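Long-range contacts in alpha-glucosidase (Pseudoalteromonas sp. K8, PDB 5HQA), which hydrolyses alpha-glucosides as a calcium-binding glycoside hydrolase of family 97, binds acarbose, and is activated by chloride: residues T126-E131 and F205-T210; L167-F172 and A194-Q199. All coordinates share one frame; numbering follows the deposited sequence.

Interactions 1 and 2 are neighbouring parts of one antiparallel sheet, their centres about 9 Å apart, and interaction 2 is nested within the loop that interaction 1 closes. Strands 195-199 and 204-209 follow each other in the chain and pair side by side: Asp-208 N lies 2.8 Å from Val-196 O, a probable hydrogen bond. Phe-205 of interaction 1 also meets Phe-172 of interaction 2, CZ to CE2 at 3.7 Å. Interaction 1 is remote from the annotated sites. Interaction 2 lies nearer: the His-169 side chain is about 9 Å from that of Glu-154, a calcium ligand, yet about 13 Å from the bound acarbose unit and about 14 Å from the calcium ion.

Interaction 1: residues T126-E131 and F205-T210; sequences TKELTE and FQADLT
With CG anti to the backbone N (chi1 -177°) and CD extended beyond it (chi2 179°), Glu-128 carries its carboxylate past Leu-209, OE1 lying 4.0 Å from Leu-209 CD1. The two side chains cross at about a right angle, and Glu-128 CB is 3.8 Å from Leu-209 CD1. The buried carboxylate is well gripped: Thr-130 OG1 donates to the anti lone pair of Glu-128 OE2 at 2.6 Å, Arg-229 forms a salt bridge to the same oxygen, and Tyr-192 bonds to OE1. An alanine in place of Glu-128 would probably leave Arg-229 without its charge partner and Thr-130 OG1 without this acceptor. Both segments belong to the N-terminal domain, of the galactose mutarotase-like clan, where the axes of 126-128 and 205-209 run at 143°. Residues 129-130 interrupt the first strand before Glu-131 pairs with Gln-206, a non-hydrogen-bonded bridge with CA atoms 4.3 Å apart. Next to it, Ala-207 N donates to Thr-130 O at 2.8 Å, almost straight at 178°. Where Lys-127 CA and Leu-209 CA stand 6.9 Å apart, a water bridges instead, accepting from Glu-128 N and Leu-209 N and donating to Ala-207 O. A second water links Leu-129 O, Gln-206 NE2 and Glu-131 OE2, while Glu-131 OE1 accepts from Ala-37 N.

Interaction 2: residues L167-F172 and A194-Q199; sequences LVHTPF and AMVLNQ
Val-168 and Leu-197 form an antiparallel hydrogen-bonded pair, joined by two backbone bonds: Val-168 N donates to Leu-197 O at 3.0 Å, and Leu-197 N returns to Val-168 O along a straighter path, 174° at the hydrogen. Leu-167 and Asn-198 follow as a non-hydrogen-bonded pair, and Leu-167 CA makes a CA-H...O contact with Leu-197 O.

Apolar packing divides between the two sides of this pairing. On that of Leu-167, CD1 sits 3.6 Å from Val-196 CG1 and also meets Asn-198 CB. On the Val-168 side, Leu-197 is the hub. Its CG, anti to the carbonyl carbon (chi1 -64°), meets the methyl CG2 of Thr-170 at 3.9 Å, while Leu-197 CD1 reaches Phe-172 CD2 at 3.6 Å and Leu-197 CB lies 3.7 Å from Val-168 CG2. That valine methyl also rests over one face of the Phe-172 ring, offset toward its rim.

Polar links are carried by a water in the plane of the His-169 ring, 2.9 Å from ND1, which accepts from Thr-170 N and donates to Met-195 O. Thr-170 OG1 turns instead to His-185 and Lys-440, and Asn-198 binds Arg-200 through OD1 and Asp-208 through ND2.

Within the N-terminal domain, strand 195-199 lies between strands 167-168 and 204-209 of one sheet. Past the cis peptide before Pro-171, the chain enters strand 172-175 of a second antiparallel sheet, whose strand 181-187 touches Leu-197 through Ile-184.

Interaction 1: residues T126-E131 and F205-T210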
ATOM      1  N   THR A 126     -20.543 -11.415 -14.434  1.00 14.44           N
ATOM      2  CA  THR A 126     -20.929 -10.046 -14.723  1.00 14.63           C
ATOM      3  C   THR A 126     -21.281  -9.256 -13.475  1.00 16.73           C
ATOM      4  O   THR A 126     -21.259  -8.024 -13.521  1.00 16.57           O
ATOM      5  CB  THR A 126     -22.120 -10.013 -15.686  1.00 14.64           C
ATOM      6  OG1 THR A 126     -23.173 -10.825 -15.154  1.00 16.31           O
ATOM      7  CG2 THR A 126     -21.707 -10.561 -17.051  1.00 13.23           C
ATOM      8  N   LYS A 127     -21.597  -9.927 -12.369  1.00 13.74           N
ATOM      9  CA  LYS A 127     -21.828  -9.222 -11.114  1.00 14.47           C
ATOM     10  C   LYS A 127     -21.547 -10.169  -9.962  1.00 13.55           C
ATOM     11  O   LYS A 127     -21.979 -11.324  -9.988  1.00 15.84           O
ATOM     12  CB  LYS A 127     -23.265  -8.686 -11.021  1.00 17.65           C
ATOM     13  CG  LYS A 127     -23.472  -7.721  -9.855  1.00 26.44           C
ATOM     14  CD  LYS A 127     -24.813  -7.011  -9.933  1.00 30.80           C
ATOM     15  CE  LYS A 127     -24.955  -6.269 -11.253  0.82 34.79           C
ATOM     16  NZ  LYS A 127     -23.952  -5.188 -11.421  0.93 39.84           N
ATOM     17  N   GLU A 128     -20.816  -9.684  -8.968  1.00 11.59           N
ATOM     18  CA  GLU A 128     -20.725 -10.349  -7.677  1.00 13.04           C
ATOM     19  C   GLU A 128     -21.723  -9.658  -6.750  1.00 14.66           C
ATOM     20  O   GLU A 128     -21.672  -8.433  -6.591  1.00 14.51           O
ATOM     21  CB  GLU A 128     -19.302 -10.281  -7.116  1.00 12.45           C
ATOM     22  CG  GLU A 128     -19.167 -11.029  -5.799  1.00 13.95           C
ATOM     23  CD  GLU A 128     -17.762 -11.002  -5.226  1.00 15.11           C
ATOM     24  OE1 GLU A 128     -16.785 -11.043  -6.015  1.00 14.77           O
ATOM     25  OE2 GLU A 128     -17.637 -10.952  -3.979  1.00 13.04           O
ATOM     26  N   LEU A 129     -22.645 -10.430  -6.172  1.00 12.06           N
ATOM     27  CA  LEU A 129     -23.753  -9.858  -5.410  1.00 12.03           C
ATOM     28  C   LEU A 129     -23.383  -9.517  -3.969  1.00 13.64           C
ATOM     29  O   LEU A 129     -24.220  -8.950  -3.256  1.00 14.05           O
ATOM     30  CB  LEU A 129     -24.946 -10.818  -5.421  1.00 11.34           C
ATOM     31  CG  LEU A 129     -25.499 -11.128  -6.817  1.00 14.05           C
ATOM     32  CD1 LEU A 129     -26.666 -12.106  -6.723  1.00 15.57           C
ATOM     33  CD2 LEU A 129     -25.931  -9.845  -7.530  1.00 15.71           C
ATOM     34  N   THR A 130     -22.166  -9.856  -3.537  1.00 10.96           N
ATOM     35  CA  THR A 130     -21.677  -9.573  -2.193  1.00  9.45           C
ATOM     36  C   THR A 130     -22.017  -8.159  -1.749  1.00 10.38           C
ATOM     37  O   THR A 130     -21.724  -7.187  -2.452  1.00  9.82           O
ATOM     38  CB  THR A 130     -20.162  -9.745  -2.170  1.00 12.05           C
ATOM     39  OG1 THR A 130     -19.835 -11.034  -2.688  1.00 12.29           O
ATOM     40  CG2 THR A 130     -19.610  -9.571  -0.733  1.00 12.62           C
ATOM     41  N   GLU A 131     -22.599  -8.046  -0.559  1.00  9.26           N
ATOM     42  CA  GLU A 131     -22.887  -6.751   0.037  1.00  9.58           C
ATOM     43  C   GLU A 131     -22.172  -6.610   1.374  1.00 10.22           C
ATOM     44  O   GLU A 131     -21.749  -7.595   1.994  1.00  9.63           O
ATOM     45  CB  GLU A 131     -24.400  -6.542   0.244  1.00 10.78           C
ATOM     46  CG  GLU A 131     -25.217  -6.477  -1.049  1.00 10.96           C
ATOM     47  CD  GLU A 131     -26.717  -6.587  -0.793  1.00 14.89           C
ATOM     48  OE1 GLU A 131     -27.117  -6.993   0.335  1.00 13.46           O
ATOM     49  OE2 GLU A 131     -27.505  -6.280  -1.721  1.00 13.97           O
ATOM     50  N   PHE A 205     -23.404  -1.387   0.724  1.00 10.32           N
ATOM     51  CA  PHE A 205     -22.308  -1.324  -0.237  1.00  9.88           C
ATOM     52  C   PHE A 205     -22.216  -2.648  -0.985  1.00 13.53           C
ATOM     53  O   PHE A 205     -21.962  -3.697  -0.380  1.00 14.59           O
ATOM     54  CB  PHE A 205     -21.003  -0.978   0.474  1.00  8.96           C
ATOM     55  CG  PHE A 205     -20.999   0.411   1.021  1.00 11.25           C
ATOM     56  CD1 PHE A 205     -21.501   0.670   2.292  1.00 12.33           C
ATOM     57  CD2 PHE A 205     -20.563   1.474   0.241  1.00 10.86           C
ATOM     58  CE1 PHE A 205     -21.528   1.970   2.793  1.00 11.10           C
ATOM     59  CE2 PHE A 205     -20.587   2.777   0.729  1.00 10.52           C
ATOM     60  CZ  PHE A 205     -21.073   3.029   2.008  1.00 11.42           C
ATOM     61  N   GLN A 206     -22.441  -2.604  -2.295  1.00  9.65           N
ATOM     62  CA  GLN A 206     -22.405  -3.803  -3.119  1.00  9.92           C
ATOM     63  C   GLN A 206     -21.064  -3.895  -3.834  1.00 10.90           C
ATOM     64  O   GLN A 206     -20.531  -2.882  -4.299  1.00 10.00           O
ATOM     65  CB  GLN A 206     -23.545  -3.781  -4.136  1.00 10.53           C
ATOM     66  CG  GLN A 206     -23.770  -5.079  -4.892  1.00 11.12           C
ATOM     67  CD  GLN A 206     -24.856  -4.901  -5.941  1.00 16.38           C
ATOM     68  OE1 GLN A 206     -24.793  -3.978  -6.756  1.00 17.81           O
ATOM     69  NE2 GLN A 206     -25.862  -5.759  -5.914  1.00 18.73           N
ATOM     70  N   ALA A 207     -20.509  -5.108  -3.894  1.00 10.54           N
ATOM     71  CA  ALA A 207     -19.309  -5.347  -4.688  1.00 11.22           C
ATOM     72  C   ALA A 207     -19.546  -4.915  -6.129  1.00 13.60           C
ATOM     73  O   ALA A 207     -20.567  -5.257  -6.739  1.00 13.97           O
ATOM     74  CB  ALA A 207     -18.914  -6.826  -4.639  1.00 12.13           C
ATOM     75  N   ASP A 208     -18.606  -4.145  -6.663  1.00 11.28           N
ATOM     76  CA  ASP A 208     -18.679  -3.621  -8.025  1.00 11.40           C
ATOM     77  C   ASP A 208     -17.344  -3.983  -8.674  1.00 11.24           C
ATOM     78  O   ASP A 208     -16.337  -3.313  -8.440  1.00 11.52           O
ATOM     79  CB  ASP A 208     -18.934  -2.113  -7.988  1.00 13.14           C
ATOM     80  CG  ASP A 208     -19.182  -1.514  -9.363  1.00 19.15           C
ATOM     81  OD1 ASP A 208     -18.540  -1.954 -10.342  1.00 17.93           O
ATOM     82  OD2 ASP A 208     -20.012  -0.577  -9.458  1.00 22.01           O
ATOM     83  N   LEU A 209     -17.319  -5.067  -9.446  1.00 10.55           N
ATOM     84  CA  LEU A 209     -16.063  -5.599  -9.965  1.00 11.09           C
ATOM     85  C   LEU A 209     -15.607  -4.790 -11.171  1.00 11.89           C
ATOM     86  O   LEU A 209     -16.394  -4.524 -12.079  1.00 12.50           O
ATOM     87  CB  LEU A 209     -16.224  -7.070 -10.350  1.00  9.50           C
ATOM     88  CG  LEU A 209     -16.598  -8.002  -9.195  1.00  9.60           C
ATOM     89  CD1 LEU A 209     -16.603  -9.438  -9.677  1.00 11.13           C
ATOM     90  CD2 LEU A 209     -15.622  -7.841  -8.018  1.00  9.36           C
ATOM     91  N   THR A 210     -14.338  -4.415 -11.192  1.00 10.04           N
ATOM     92  CA  THR A 210     -13.834  -3.605 -12.296  1.00 10.17           C
ATOM     93  C   THR A 210     -13.757  -4.443 -13.566  1.00  9.76           C
ATOM     94  O   THR A 210     -13.084  -5.478 -13.572  1.00 11.37           O
ATOM     95  CB  THR A 210     -12.470  -3.037 -11.933  1.00 11.05           C
ATOM     96  OG1 THR A 210     -12.610  -2.216 -10.768  1.00 10.76           O
ATOM     97  CG2 THR A 210     -11.942  -2.196 -13.077  1.00 10.48           C
TER
HETATM   98  O   HOH W   1     -20.056  -6.810  -8.959  1.00 17.16           O
HETATM   99  O   HOH W   2     -26.498  -7.754  -3.943  1.00 14.42           O

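Interaction 2: residues L167-F172 and A194-Q199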
ATOM      1  N   LEU A 167     -19.256   5.698  -4.502  1.00  8.27           N
ATOM      2  CA  LEU A 167     -18.521   4.709  -5.284  1.00  7.75           C
ATOM      3  C   LEU A 167     -17.060   4.873  -4.902  1.00 11.71           C
ATOM      4  O   LEU A 167     -16.448   5.887  -5.247  1.00 12.34           O
ATOM      5  CB  LEU A 167     -18.739   4.927  -6.782  1.00  9.76           C
ATOM      6  CG  LEU A 167     -18.182   3.851  -7.719  1.00 11.09           C
ATOM      7  CD1 LEU A 167     -19.011   2.558  -7.547  1.00 10.43           C
ATOM      8  CD2 LEU A 167     -18.182   4.347  -9.184  1.00 10.82           C
ATOM      9  N   VAL A 168     -16.501   3.897  -4.182  1.00  8.69           N
ATOM     10  CA  VAL A 168     -15.264   4.116  -3.446  1.00  8.95           C
ATOM     11  C   VAL A 168     -14.291   2.966  -3.663  1.00 11.08           C
ATOM     12  O   VAL A 168     -14.684   1.815  -3.894  1.00  9.93           O
ATOM     13  CB  VAL A 168     -15.540   4.312  -1.936  1.00  7.47           C
ATOM     14  CG1 VAL A 168     -16.493   5.490  -1.720  1.00  7.76           C
ATOM     15  CG2 VAL A 168     -16.103   3.033  -1.317  1.00  7.51           C
ATOM     16  N   HIS A 169     -13.001   3.298  -3.595  1.00 11.24           N
ATOM     17  CA  HIS A 169     -11.944   2.302  -3.573  1.00 10.28           C
ATOM     18  C   HIS A 169     -11.757   1.762  -2.159  1.00 11.24           C
ATOM     19  O   HIS A 169     -12.186   2.366  -1.170  1.00 10.52           O
ATOM     20  CB  HIS A 169     -10.627   2.901  -4.082  1.00  9.36           C
ATOM     21  CG  HIS A 169     -10.511   2.905  -5.572  1.00 11.03           C
ATOM     22  ND1 HIS A 169     -10.746   1.782  -6.338  1.00 11.47           N
ATOM     23  CD2 HIS A 169     -10.186   3.895  -6.442  1.00 11.21           C
ATOM     24  CE1 HIS A 169     -10.572   2.078  -7.614  1.00 13.69           C
ATOM     25  NE2 HIS A 169     -10.225   3.352  -7.705  1.00 11.89           N
ATOM     26  N   THR A 170     -11.104   0.608  -2.070  1.00  9.82           N
ATOM     27  CA  THR A 170     -10.750   0.049  -0.771  1.00  8.30           C
ATOM     28  C   THR A 170      -9.233   0.136  -0.589  1.00 10.14           C
ATOM     29  O   THR A 170      -8.500   0.189  -1.578  1.00 11.27           O
ATOM     30  CB  THR A 170     -11.226  -1.419  -0.632  1.00 11.24           C
ATOM     31  OG1 THR A 170     -10.346  -2.296  -1.355  1.00 12.30           O
ATOM     32  CG2 THR A 170     -12.663  -1.580  -1.150  1.00 11.25           C
ATOM     33  N   PRO A 171      -8.738   0.141   0.664  1.00 13.69           N
ATOM     34  CA  PRO A 171      -9.421   0.019   1.964  1.00 13.97           C
ATOM     35  C   PRO A 171     -10.388   1.167   2.203  1.00 15.42           C
ATOM     36  O   PRO A 171     -10.035   2.344   2.039  1.00 15.48           O
ATOM     37  CB  PRO A 171      -8.267   0.057   2.977  1.00 11.41           C
ATOM     38  CG  PRO A 171      -7.072  -0.373   2.189  1.00 10.74           C
ATOM     39  CD  PRO A 171      -7.277   0.222   0.834  1.00 11.27           C
ATOM     40  N   PHE A 172     -11.615   0.816   2.550  1.00 10.56           N
ATOM     41  CA  PHE A 172     -12.689   1.780   2.762  1.00  9.74           C
ATOM     42  C   PHE A 172     -12.969   1.801   4.257  1.00 12.30           C
ATOM     43  O   PHE A 172     -13.499   0.825   4.802  1.00 11.07           O
ATOM     44  CB  PHE A 172     -13.926   1.379   1.962  1.00  7.97           C
ATOM     45  CG  PHE A 172     -15.125   2.241   2.227  1.00 10.43           C
ATOM     46  CD1 PHE A 172     -15.042   3.624   2.102  1.00  9.59           C
ATOM     47  CD2 PHE A 172     -16.346   1.670   2.564  1.00 12.95           C
ATOM     48  CE1 PHE A 172     -16.163   4.426   2.326  1.00 11.80           C
ATOM     49  CE2 PHE A 172     -17.470   2.466   2.792  1.00 13.88           C
ATOM     50  CZ  PHE A 172     -17.376   3.845   2.670  1.00 12.84           C
ATOM     51  N   ALA A 194     -10.642  -6.435  -9.431  1.00 10.61           N
ATOM     52  CA  ALA A 194     -10.680  -5.740  -8.150  1.00  9.82           C
ATOM     53  C   ALA A 194     -12.107  -5.350  -7.790  1.00 12.71           C
ATOM     54  O   ALA A 194     -12.936  -5.060  -8.655  1.00 12.51           O
ATOM     55  CB  ALA A 194      -9.808  -4.481  -8.170  1.00  8.87           C
ATOM     56  N   MET A 195     -12.379  -5.330  -6.488  1.00 10.13           N
ATOM     57  CA  MET A 195     -13.667  -4.909  -5.958  1.00  9.69           C
ATOM     58  C   MET A 195     -13.631  -3.416  -5.640  1.00 14.30           C
ATOM     59  O   MET A 195     -12.760  -2.944  -4.903  1.00 13.69           O
ATOM     60  CB  MET A 195     -14.007  -5.715  -4.707  1.00 11.31           C
ATOM     61  CG  MET A 195     -15.320  -5.335  -4.053  1.00 14.19           C
ATOM     62  SD  MET A 195     -15.616  -6.364  -2.585  1.00 16.94           S
ATOM     63  CE  MET A 195     -14.363  -5.755  -1.437  1.00 16.10           C
ATOM     64  N   VAL A 196     -14.574  -2.687  -6.207  1.00 10.31           N
ATOM     65  CA  VAL A 196     -14.934  -1.335  -5.813  1.00  9.83           C
ATOM     66  C   VAL A 196     -16.238  -1.446  -5.030  1.00 12.39           C
ATOM     67  O   VAL A 196     -16.989  -2.407  -5.214  1.00 13.00           O
ATOM     68  CB  VAL A 196     -15.066  -0.495  -7.105  1.00 13.66           C
ATOM     69  CG1 VAL A 196     -16.053   0.623  -6.974  1.00 12.35           C
ATOM     70  CG2 VAL A 196     -13.677  -0.048  -7.591  1.00 11.05           C
ATOM     71  N   LEU A 197     -16.514  -0.503  -4.126  1.00  9.18           N
ATOM     72  CA  LEU A 197     -17.742  -0.562  -3.337  1.00  8.04           C
ATOM     73  C   LEU A 197     -18.740   0.464  -3.854  1.00  9.90           C
ATOM     74  O   LEU A 197     -18.427   1.653  -3.940  1.00 10.57           O
ATOM     75  CB  LEU A 197     -17.472  -0.329  -1.850  1.00  9.85           C
ATOM     76  CG  LEU A 197     -16.589  -1.403  -1.210  1.00 11.79           C
ATOM     77  CD1 LEU A 197     -16.325  -1.085   0.259  1.00 12.11           C
ATOM     78  CD2 LEU A 197     -17.226  -2.786  -1.389  1.00 11.57           C
ATOM     79  N   ASN A 198     -19.951   0.005  -4.159  1.00  8.91           N
ATOM     80  CA  ASN A 198     -20.980   0.821  -4.795  1.00  8.58           C
ATOM     81  C   ASN A 198     -22.159   0.881  -3.834  1.00  8.81           C
ATOM     82  O   ASN A 198     -22.817  -0.136  -3.599  1.00 10.46           O
ATOM     83  CB  ASN A 198     -21.369   0.193  -6.137  1.00 10.45           C
ATOM     84  CG  ASN A 198     -22.395   1.002  -6.910  1.00 11.76           C
ATOM     85  OD1 ASN A 198     -23.122   1.826  -6.360  1.00 11.02           O
ATOM     86  ND2 ASN A 198     -22.471   0.740  -8.209  1.00 13.33           N
ATOM     87  N   GLN A 199     -22.424   2.054  -3.262  1.00  8.78           N
ATOM     88  CA  GLN A 199     -23.512   2.163  -2.301  1.00  9.65           C
ATOM     89  C   GLN A 199     -24.846   2.136  -3.044  1.00 12.37           C
ATOM     90  O   GLN A 199     -25.110   2.995  -3.896  1.00 11.40           O
ATOM     91  CB  GLN A 199     -23.383   3.431  -1.458  1.00 10.58           C
ATOM     92  CG  GLN A 199     -24.341   3.402  -0.270  1.00  9.86           C
ATOM     93  CD  GLN A 199     -24.147   4.535   0.724  1.00 14.58           C
ATOM     94  OE1 GLN A 199     -24.942   4.680   1.651  1.00 16.06           O
ATOM     95  NE2 GLN A 199     -23.089   5.334   0.551  1.00 12.76           N
TER
HETATM   96  O   HOH W   3     -10.952  -0.752  -4.955  1.00 13.26           O